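Local coordinates for ribose ABC transporter, substrate binding protein (Conexibacter woesei, PDB 4KQ9) that probably binds a sugar such as ribose outside the cytoplasmic membrane and hands it to an ABC importer, at residues L38-S43 with I253-M258; A29-T34 with C246-G251; K8-S13 with D260-G265. The protein carries 1 engineered substitution. One frame throughout, in Å; residues are numbered along the deposited sequence.

Overall arrangement
All three contacts lie in the lobe built on the six-stranded parallel sheet and share helix 247-264, which meets them in the order contact 2, contact 1, contact 3. Contacts 1 and 3, with centres 7 Å apart, land on neighbouring strands 39-45 and 9-15, which are joined by a probable hydrogen bond from Asp-39 N to Lys-8 O, 2.8 Å. Contact 2, centred 8 Å from contact 1, turns to helix 20-35; Leu-38 N of contact 1 lies 3.0 Å from Ala-33 O there, probably hydrogen-bonded. Contacts 2 and 3 do not touch, their centres being 14 Å apart. Together they join helix 247-264 to the side of the lobe formed by strands 9-15 and 39-45 and helix 20-35.

Contact 1. Residues L38-S43 with I253-M258; sequences LDFDIS and IAIDVM
Ile-255 carries this contact from the helix side, splitting its two branches between Leu-38 and Phe-40 at the start of edge strand 39-45. The methyl CG2 is anti to the backbone N and lies 3.7 Å from Leu-38 CD1; the two side chains run antiparallel alongside each other. The other branch, CG1, stands beside the backbone N (chi1 -73°), and its terminal CD1 comes to 3.8 Å from Phe-40 CE1. It meets that ring obliquely and is also 4.1 Å from Phe-40 CD1. One residue on, Asp-256 turns its CB away from the strand, and its carboxylate makes a salt bridge with Arg-36. Almost a turn after Ile-255, selenomethionine Met-258 points toward the strand again, but Met-258 CG is still 5.6 Å from Leu-38 CD1; its side chain rests instead on Val-10 of the adjoining strand and on Ile-92 deeper in the sheet. This is the helix-on-sheet packing of the alpha/beta lobe in a type I periplasmic binding protein. With hydrocarbon alone meeting hydrocarbon and no hydrogen bond across, helix and strand are held here by van der Waals contact and by the burial of apolar surface.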
loop_
_atom_site.group_PDB
_atom_site.type_symbol
_atom_site.label_atom_id
_atom_site.label_comp_id
_atom_site.label_asym_id
_atom_site.label_seq_id
_atom_site.Cartn_x
_atom_site.Cartn_y
_atom_site.Cartn_z
ATOM N N LEU A 38 -14.828 16.153 14.436
ATOM C CA LEU A 38 -13.931 17.115 13.877
ATOM C C LEU A 38 -14.588 17.946 12.776
ATOM O O LEU A 38 -15.482 17.475 12.103
ATOM C CB LEU A 38 -12.736 16.403 13.206
ATOM C CG LEU A 38 -11.865 15.532 14.086
ATOM C CD1 LEU A 38 -10.917 14.723 13.197
ATOM C CD2 LEU A 38 -11.065 16.444 14.990
ATOM N N ASP A 39 -14.114 19.172 12.595
ATOM C CA ASP A 39 -14.360 19.915 11.365
ATOM C C ASP A 39 -13.319 19.493 10.333
ATOM O O ASP A 39 -12.151 19.928 10.372
ATOM C CB ASP A 39 -14.326 21.441 11.583
ATOM C CG ASP A 39 -14.581 22.208 10.293
ATOM O OD1 ASP A 39 -15.277 21.679 9.403
ATOM O OD2 ASP A 39 -14.069 23.330 10.145
ATOM N N PHE A 40 -13.757 18.660 9.391
ATOM C CA PHE A 40 -12.840 17.877 8.548
ATOM C C PHE A 40 -13.032 18.132 7.049
ATOM O O PHE A 40 -14.114 17.951 6.509
ATOM C CB PHE A 40 -12.970 16.372 8.868
ATOM C CG PHE A 40 -12.078 15.468 8.013
ATOM C CD1 PHE A 40 -10.718 15.510 8.126
ATOM C CD2 PHE A 40 -12.620 14.577 7.095
ATOM C CE1 PHE A 40 -9.904 14.722 7.324
ATOM C CE2 PHE A 40 -11.820 13.774 6.326
ATOM C CZ PHE A 40 -10.461 13.842 6.443
ATOM N N ASP A 41 -11.982 18.514 6.366
ATOM C CA ASP A 41 -12.031 18.596 4.925
ATOM C C ASP A 41 -11.012 17.711 4.254
ATOM O O ASP A 41 -9.920 17.578 4.732
ATOM C CB ASP A 41 -11.737 20.019 4.476
ATOM C CG ASP A 41 -12.998 20.857 4.387
ATOM O OD1 ASP A 41 -13.691 21.034 5.432
ATOM O OD2 ASP A 41 -13.308 21.297 3.254
ATOM N N ILE A 42 -11.366 17.191 3.085
ATOM C CA ILE A 42 -10.410 16.570 2.185
ATOM C C ILE A 42 -10.141 17.425 0.961
ATOM O O ILE A 42 -11.072 17.703 0.175
ATOM C CB ILE A 42 -10.961 15.237 1.706
ATOM C CG1 ILE A 42 -11.086 14.322 2.895
ATOM C CG2 ILE A 42 -10.054 14.657 0.633
ATOM C CD1 ILE A 42 -11.754 13.000 2.624
ATOM N N SER A 43 -8.882 17.746 0.717
ATOM C CA SER A 43 -8.499 18.422 -0.486
ATOM C C SER A 43 -7.747 17.492 -1.430
ATOM O O SER A 43 -6.722 16.937 -1.064
ATOM C CB SER A 43 -7.631 19.630 -0.133
ATOM O OG SER A 43 -6.745 19.937 -1.195
ATOM N N ILE A 253 -7.612 5.249 11.269
ATOM C CA ILE A 253 -6.529 5.270 12.218
ATOM C C ILE A 253 -5.858 6.630 12.204
ATOM O O ILE A 253 -5.563 7.188 13.292
ATOM C CB ILE A 253 -5.507 4.127 11.931
ATOM C CG1 ILE A 253 -6.061 2.788 12.374
ATOM C CG2 ILE A 253 -4.200 4.338 12.680
ATOM C CD1 ILE A 253 -5.233 1.601 11.849
ATOM N N ALA A 254 -5.582 7.182 11.036
ATOM C CA ALA A 254 -4.974 8.505 10.968
ATOM C C ALA A 254 -5.816 9.565 11.684
ATOM O O ALA A 254 -5.266 10.407 12.432
ATOM C CB ALA A 254 -4.719 8.931 9.523
ATOM N N ILE A 255 -7.121 9.497 11.507
ATOM C CA ILE A 255 -8.030 10.425 12.181
ATOM C C ILE A 255 -7.975 10.195 13.706
ATOM O O ILE A 255 -7.915 11.108 14.422
ATOM C CB ILE A 255 -9.501 10.330 11.696
ATOM C CG1 ILE A 255 -9.690 10.932 10.319
ATOM C CG2 ILE A 255 -10.464 11.061 12.633
ATOM C CD1 ILE A 255 -9.182 12.337 10.206
ATOM N N ASP A 256 -8.061 8.964 14.147
ATOM C CA ASP A 256 -7.975 8.663 15.556
ATOM C C ASP A 256 -6.651 9.151 16.199
ATOM O O ASP A 256 -6.664 9.666 17.241
ATOM C CB ASP A 256 -8.218 7.222 15.843
ATOM C CG ASP A 256 -9.706 6.894 16.003
ATOM O OD1 ASP A 256 -10.537 7.781 16.305
ATOM O OD2 ASP A 256 -10.006 5.749 15.794
ATOM N N VAL A 257 -5.544 8.944 15.521
ATOM C CA VAL A 257 -4.276 9.460 15.968
ATOM C C VAL A 257 -4.308 10.990 16.122
ATOM O O VAL A 257 -3.984 11.522 17.125
ATOM C CB VAL A 257 -3.150 8.990 15.050
ATOM C CG1 VAL A 257 -1.863 9.625 15.453
ATOM C CG2 VAL A 257 -3.037 7.488 15.148
HETATM N N MSE A 258 -4.721 11.664 15.099
HETATM C CA MSE A 258 -4.823 13.092 15.164
HETATM C C MSE A 258 -5.796 13.537 16.210
HETATM O O MSE A 258 -5.458 14.428 16.997
HETATM C CB MSE A 258 -5.237 13.669 13.820
HETATM C CG MSE A 258 -5.387 15.184 13.813
HETATM SE SE MSE A 258 -3.590 16.019 13.958
HETATM C CE MSE A 258 -3.016 15.757 12.142
#

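Contact 2. Residues A29-T34 with C246-G251; sequences AKAQAT and CAYEQG
A close helix-helix contact joins Ala-29 and Ala-31 of helix 20-35 to Gly-251 and Tyr-248 in the first turns of helix 247-264, in the lobe of the six-stranded sheet. Ala-29 CA and Gly-251 CA are just 4.1 Å apart. So near an approach is possible because Gly-251 has no side chain on the side that faces Ala-29, and because its partner carries nothing larger than a methyl. The backbones therefore touch directly: Ala-29 CA stands 3.5 Å from Gly-251 O in a CA-H...O contact, bent to 134° at the hydrogen. The methyl of the same alanine lies alongside that carbonyl, with Ala-29 CB 3.7 Å from Gly-251 O. The second point of contact is longer-armed. Tyr-248 CG is anti to the backbone N (chi1 -169°), which swings the ring across the gap until the phenol oxygen OH reaches 3.4 Å from Ala-31 CB. That methyl sits obliquely to the ring, and Tyr-248 CZ is already 4.4 Å from Ala-31 CB, so the touch is made at the hydroxyl end. No hydrogen bond crosses between the segments. Cys-246 occupies the N-cap of helix 247-264, and its disulfide to Cys-296 ties this helix start to the C-terminal helix. Further along, Gln-32 NE2 donates to Asp-256 OD1, adding a polar tie between the same two helices, while Ala-247 leans on Phe-21, Arg-24 and Ile-25 earlier in helix 20-35. On the sheet side of the contact, Ala-29 and Ala-33 rest on Phe-40 of strand 39-45, so helix 20-35, the connection of a beta-alpha-beta crossover from strand 9-15 to strand 39-45, packs beside helix 247-264, both resting against the sheet.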
loop_
_atom_site.group_PDB
_atom_site.type_symbol
_atom_site.label_atom_id
_atom_site.label_comp_id
_atom_site.label_asym_id
_atom_site.label_seq_id
_atom_site.Cartn_x
_atom_site.Cartn_y
_atom_site.Cartn_z
ATOM N N ALA A 29 -11.506 8.000 6.608
ATOM C CA ALA A 29 -11.138 9.238 7.380
ATOM C C ALA A 29 -12.407 10.055 7.596
ATOM O O ALA A 29 -12.665 10.486 8.715
ATOM C CB ALA A 29 -10.157 10.067 6.681
ATOM N N LYS A 30 -13.226 10.168 6.552
ATOM C CA LYS A 30 -14.486 10.924 6.686
ATOM C C LYS A 30 -15.399 10.347 7.688
ATOM O O LYS A 30 -15.901 11.062 8.536
ATOM C CB LYS A 30 -15.224 11.012 5.343
ATOM C CG LYS A 30 -14.675 12.058 4.427
ATOM C CD LYS A 30 -15.629 12.355 3.261
ATOM C CE LYS A 30 -15.212 11.646 1.977
ATOM N NZ LYS A 30 -16.351 11.596 1.023
ATOM N N ALA A 31 -15.584 9.039 7.658
ATOM C CA ALA A 31 -16.435 8.404 8.589
ATOM C C ALA A 31 -15.931 8.602 10.028
ATOM O O ALA A 31 -16.718 8.817 10.996
ATOM C CB ALA A 31 -16.555 6.929 8.272
ATOM N N GLN A 32 -14.627 8.451 10.226
ATOM C CA GLN A 32 -14.162 8.571 11.621
ATOM C C GLN A 32 -14.145 10.006 12.112
ATOM O O GLN A 32 -14.224 10.227 13.301
ATOM C CB GLN A 32 -12.794 7.941 11.849
ATOM C CG GLN A 32 -12.408 7.754 13.346
ATOM C CD GLN A 32 -13.290 6.883 14.200
ATOM O OE1 GLN A 32 -14.150 6.150 13.735
ATOM N NE2 GLN A 32 -13.060 6.946 15.483
ATOM N N ALA A 33 -13.910 10.939 11.222
ATOM C CA ALA A 33 -13.911 12.321 11.553
ATOM C C ALA A 33 -15.261 12.771 12.136
ATOM O O ALA A 33 -15.316 13.545 13.109
ATOM C CB ALA A 33 -13.550 13.104 10.330
ATOM N N THR A 34 -16.336 12.183 11.591
ATOM C CA THR A 34 -17.662 12.396 12.094
ATOM C C THR A 34 -17.800 11.869 13.497
ATOM O O THR A 34 -18.359 12.559 14.340
ATOM C CB THR A 34 -18.682 11.715 11.145
ATOM O OG1 THR A 34 -18.624 12.417 9.886
ATOM C CG2 THR A 34 -20.081 11.672 11.744
ATOM N N CYS A 246 -5.584 -2.328 3.405
ATOM C CA CYS A 246 -6.623 -1.858 4.339
ATOM C C CYS A 246 -6.808 -0.340 4.325
ATOM O O CYS A 246 -6.680 0.329 5.354
ATOM C CB CYS A 246 -6.266 -2.324 5.726
ATOM S SG CYS A 246 -6.304 -4.140 5.874
ATOM N N ALA A 247 -7.051 0.180 3.139
ATOM C CA ALA A 247 -7.126 1.628 2.893
ATOM C C ALA A 247 -8.130 2.289 3.796
ATOM O O ALA A 247 -7.887 3.370 4.374
ATOM C CB ALA A 247 -7.503 1.865 1.465
ATOM N N TYR A 248 -9.287 1.664 3.930
ATOM C CA TYR A 248 -10.347 2.221 4.770
ATOM C C TYR A 248 -9.923 2.380 6.237
ATOM O O TYR A 248 -10.170 3.432 6.875
ATOM C CB TYR A 248 -11.605 1.335 4.686
ATOM C CG TYR A 248 -12.827 2.010 5.320
ATOM C CD1 TYR A 248 -13.622 2.865 4.595
ATOM C CD2 TYR A 248 -13.176 1.748 6.634
ATOM C CE1 TYR A 248 -14.750 3.477 5.178
ATOM C CE2 TYR A 248 -14.284 2.338 7.211
ATOM C CZ TYR A 248 -15.043 3.207 6.474
ATOM O OH TYR A 248 -16.135 3.766 7.058
ATOM N N GLU A 249 -9.305 1.334 6.790
ATOM C CA GLU A 249 -8.777 1.391 8.119
ATOM C C GLU A 249 -7.662 2.411 8.299
ATOM O O GLU A 249 -7.554 3.018 9.387
ATOM C CB GLU A 249 -8.289 0.015 8.509
ATOM C CG GLU A 249 -8.176 -0.190 10.002
ATOM C CD GLU A 249 -8.125 -1.674 10.462
ATOM O OE1 GLU A 249 -8.169 -2.674 9.657
ATOM O OE2 GLU A 249 -8.092 -1.828 11.712
ATOM N N GLN A 250 -6.782 2.555 7.299
ATOM C CA GLN A 250 -5.753 3.523 7.383
ATOM C C GLN A 250 -6.350 4.918 7.689
ATOM O O GLN A 250 -5.803 5.691 8.506
ATOM C CB GLN A 250 -4.919 3.590 6.111
ATOM C CG GLN A 250 -4.073 2.343 5.877
ATOM C CD GLN A 250 -2.862 2.618 4.993
ATOM O OE1 GLN A 250 -2.229 3.646 5.126
ATOM N NE2 GLN A 250 -2.544 1.717 4.115
ATOM N N GLY A 251 -7.389 5.254 6.945
ATOM C CA GLY A 251 -8.044 6.569 7.073
ATOM C C GLY A 251 -8.616 6.794 8.452
ATOM O O GLY A 251 -8.404 7.848 9.020
#

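Contact 3. Residues K8-S13 with D260-G265; sequences KKVVYS and DYLETG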
loop_
_atom_site.group_PDB
_atom_site.type_symbol
_atom_site.label_atom_id
_atom_site.label_comp_id
_atom_site.label_asym_id
_atom_site.label_seq_id
_atom_site.Cartn_x
_atom_site.Cartn_y
_atom_site.Cartn_z
ATOM N N LYS A 8 -12.184 20.891 16.246
ATOM C CA LYS A 8 -10.857 21.086 15.644
ATOM C C LYS A 8 -10.914 20.899 14.140
ATOM O O LYS A 8 -11.602 19.986 13.657
ATOM C CB LYS A 8 -9.842 20.074 16.214
ATOM C CG LYS A 8 -9.650 20.113 17.700
ATOM C CD LYS A 8 -8.891 21.337 18.144
ATOM C CE LYS A 8 -8.882 21.344 19.664
ATOM N NZ LYS A 8 -8.349 22.649 20.091
ATOM N N LYS A 9 -10.213 21.780 13.415
ATOM C CA LYS A 9 -10.169 21.803 11.981
ATOM C C LYS A 9 -8.961 20.960 11.532
ATOM O O LYS A 9 -7.808 21.222 11.890
ATOM C CB LYS A 9 -9.989 23.222 11.457
ATOM N N VAL A 10 -9.240 19.920 10.764
ATOM C CA VAL A 10 -8.202 19.089 10.198
ATOM C C VAL A 10 -8.458 18.931 8.736
ATOM O O VAL A 10 -9.613 18.748 8.327
ATOM C CB VAL A 10 -8.255 17.722 10.846
ATOM C CG1 VAL A 10 -7.332 16.724 10.112
ATOM C CG2 VAL A 10 -7.922 17.856 12.316
ATOM N N VAL A 11 -7.380 18.955 7.974
ATOM C CA VAL A 11 -7.417 18.782 6.565
ATOM C C VAL A 11 -6.569 17.592 6.134
ATOM O O VAL A 11 -5.444 17.453 6.605
ATOM C CB VAL A 11 -6.839 20.000 5.890
ATOM C CG1 VAL A 11 -6.782 19.782 4.391
ATOM C CG2 VAL A 11 -7.728 21.225 6.202
ATOM N N TYR A 12 -7.134 16.777 5.230
ATOM C CA TYR A 12 -6.420 15.743 4.472
ATOM C C TYR A 12 -6.182 16.118 3.018
ATOM O O TYR A 12 -7.151 16.154 2.227
ATOM C CB TYR A 12 -7.228 14.447 4.506
ATOM C CG TYR A 12 -6.630 13.264 3.802
ATOM C CD1 TYR A 12 -5.260 13.055 3.756
ATOM C CD2 TYR A 12 -7.444 12.280 3.299
ATOM C CE1 TYR A 12 -4.725 11.930 3.160
ATOM C CE2 TYR A 12 -6.920 11.170 2.678
ATOM C CZ TYR A 12 -5.564 11.004 2.642
ATOM O OH TYR A 12 -5.067 9.938 2.026
ATOM N N SER A 13 -4.899 16.289 2.681
ATOM C CA SER A 13 -4.396 16.484 1.366
ATOM C C SER A 13 -4.004 15.182 0.709
ATOM O O SER A 13 -3.015 14.523 1.126
ATOM C CB SER A 13 -3.179 17.400 1.370
ATOM O OG SER A 13 -2.398 17.151 0.199
ATOM N N ASP A 260 -6.807 12.033 18.991
ATOM C CA ASP A 260 -6.296 11.773 20.313
ATOM C C ASP A 260 -5.200 12.791 20.663
ATOM O O ASP A 260 -5.118 13.238 21.825
ATOM C CB ASP A 260 -5.706 10.370 20.490
ATOM C CG ASP A 260 -6.750 9.251 20.509
ATOM O OD1 ASP A 260 -7.965 9.505 20.684
ATOM O OD2 ASP A 260 -6.336 8.072 20.350
ATOM N N TYR A 261 -4.310 13.090 19.721
ATOM C CA TYR A 261 -3.289 14.109 19.970
ATOM C C TYR A 261 -3.919 15.502 20.252
ATOM O O TYR A 261 -3.493 16.204 21.212
ATOM C CB TYR A 261 -2.341 14.229 18.817
ATOM C CG TYR A 261 -1.308 15.300 18.944
ATOM C CD1 TYR A 261 -0.313 15.166 19.855
ATOM C CD2 TYR A 261 -1.291 16.437 18.102
ATOM C CE1 TYR A 261 0.657 16.117 20.007
ATOM C CE2 TYR A 261 -0.322 17.428 18.264
ATOM C CZ TYR A 261 0.662 17.228 19.223
ATOM O OH TYR A 261 1.727 18.084 19.417
ATOM N N LEU A 262 -4.883 15.911 19.440
ATOM C CA LEU A 262 -5.556 17.214 19.681
ATOM C C LEU A 262 -6.303 17.251 21.032
ATOM O O LEU A 262 -6.405 18.298 21.665
ATOM C CB LEU A 262 -6.460 17.578 18.559
ATOM C CG LEU A 262 -5.818 17.843 17.201
ATOM C CD1 LEU A 262 -6.932 18.097 16.187
ATOM C CD2 LEU A 262 -4.798 18.966 17.168
ATOM N N GLU A 263 -6.719 16.101 21.525
ATOM C CA GLU A 263 -7.463 16.019 22.760
ATOM C C GLU A 263 -6.573 15.999 24.016
ATOM O O GLU A 263 -6.934 16.573 25.032
ATOM C CB GLU A 263 -8.294 14.752 22.663
ATOM C CG GLU A 263 -9.054 14.356 23.884
ATOM C CD GLU A 263 -9.954 13.162 23.587
ATOM O OE1 GLU A 263 -10.741 13.196 22.582
ATOM O OE2 GLU A 263 -9.845 12.193 24.351
ATOM N N THR A 264 -5.404 15.355 23.931
ATOM C CA THR A 264 -4.594 15.056 25.093
ATOM C C THR A 264 -3.211 15.732 25.083
ATOM O O THR A 264 -2.535 15.745 26.109
ATOM C CB THR A 264 -4.360 13.556 25.214
ATOM O OG1 THR A 264 -3.444 13.131 24.195
ATOM C CG2 THR A 264 -5.699 12.747 25.086
ATOM N N GLY A 265 -2.783 16.213 23.919
ATOM C CA GLY A 265 -1.451 16.639 23.707
ATOM C C GLY A 265 -0.370 15.598 23.873
ATOM O O GLY A 265 0.818 15.971 23.848
#
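Leu-262 CD1 packs against Lys-8 and Val-10, the methyl doing nearly all the touching from the helix side. It lies 3.5 Å from Lys-8 CB and 3.7 Å from Lys-8 CG, the two chains overlapping side by side as they head opposite ways. A chi1 of -58° sets Lys-8 CG beside the backbone N and alongside the leucine, where Leu-262 CB comes to 4.2 Å from Lys-8 CG; the bend at chi2 affects only the chain from CD onward. Val-10 offers a single branch: CG2, the one beside its backbone N, reaches 4.0 Å from Leu-262 CD1. The contact is apolar throughout, and no hydrogen bond spans it. It sets the last turn of helix 247-264 over the beginning of strand 9-15, an inner strand of the parallel sheet in this lobe of a type I periplasmic binding protein fold. That strand is fixed on one flank by backbone bonds from Val-10 to Asp-39 and Asp-41, and on the other by bonds from Lys-9 and Val-11 to Gly-66. The helix end is secured in its own way. Thr-264 OG1 donates to Asp-260 O at 2.9 Å from above the carbonyl plane, 36° out of it, while Thr-264 N reaches the same oxygen from the opposite face at 3.0 Å. Gly-265, with positive phi, takes the chain out of the helix. Asp-260 and Glu-263 both make salt bridges to NH2 of Arg-36, just beyond helix 20-35.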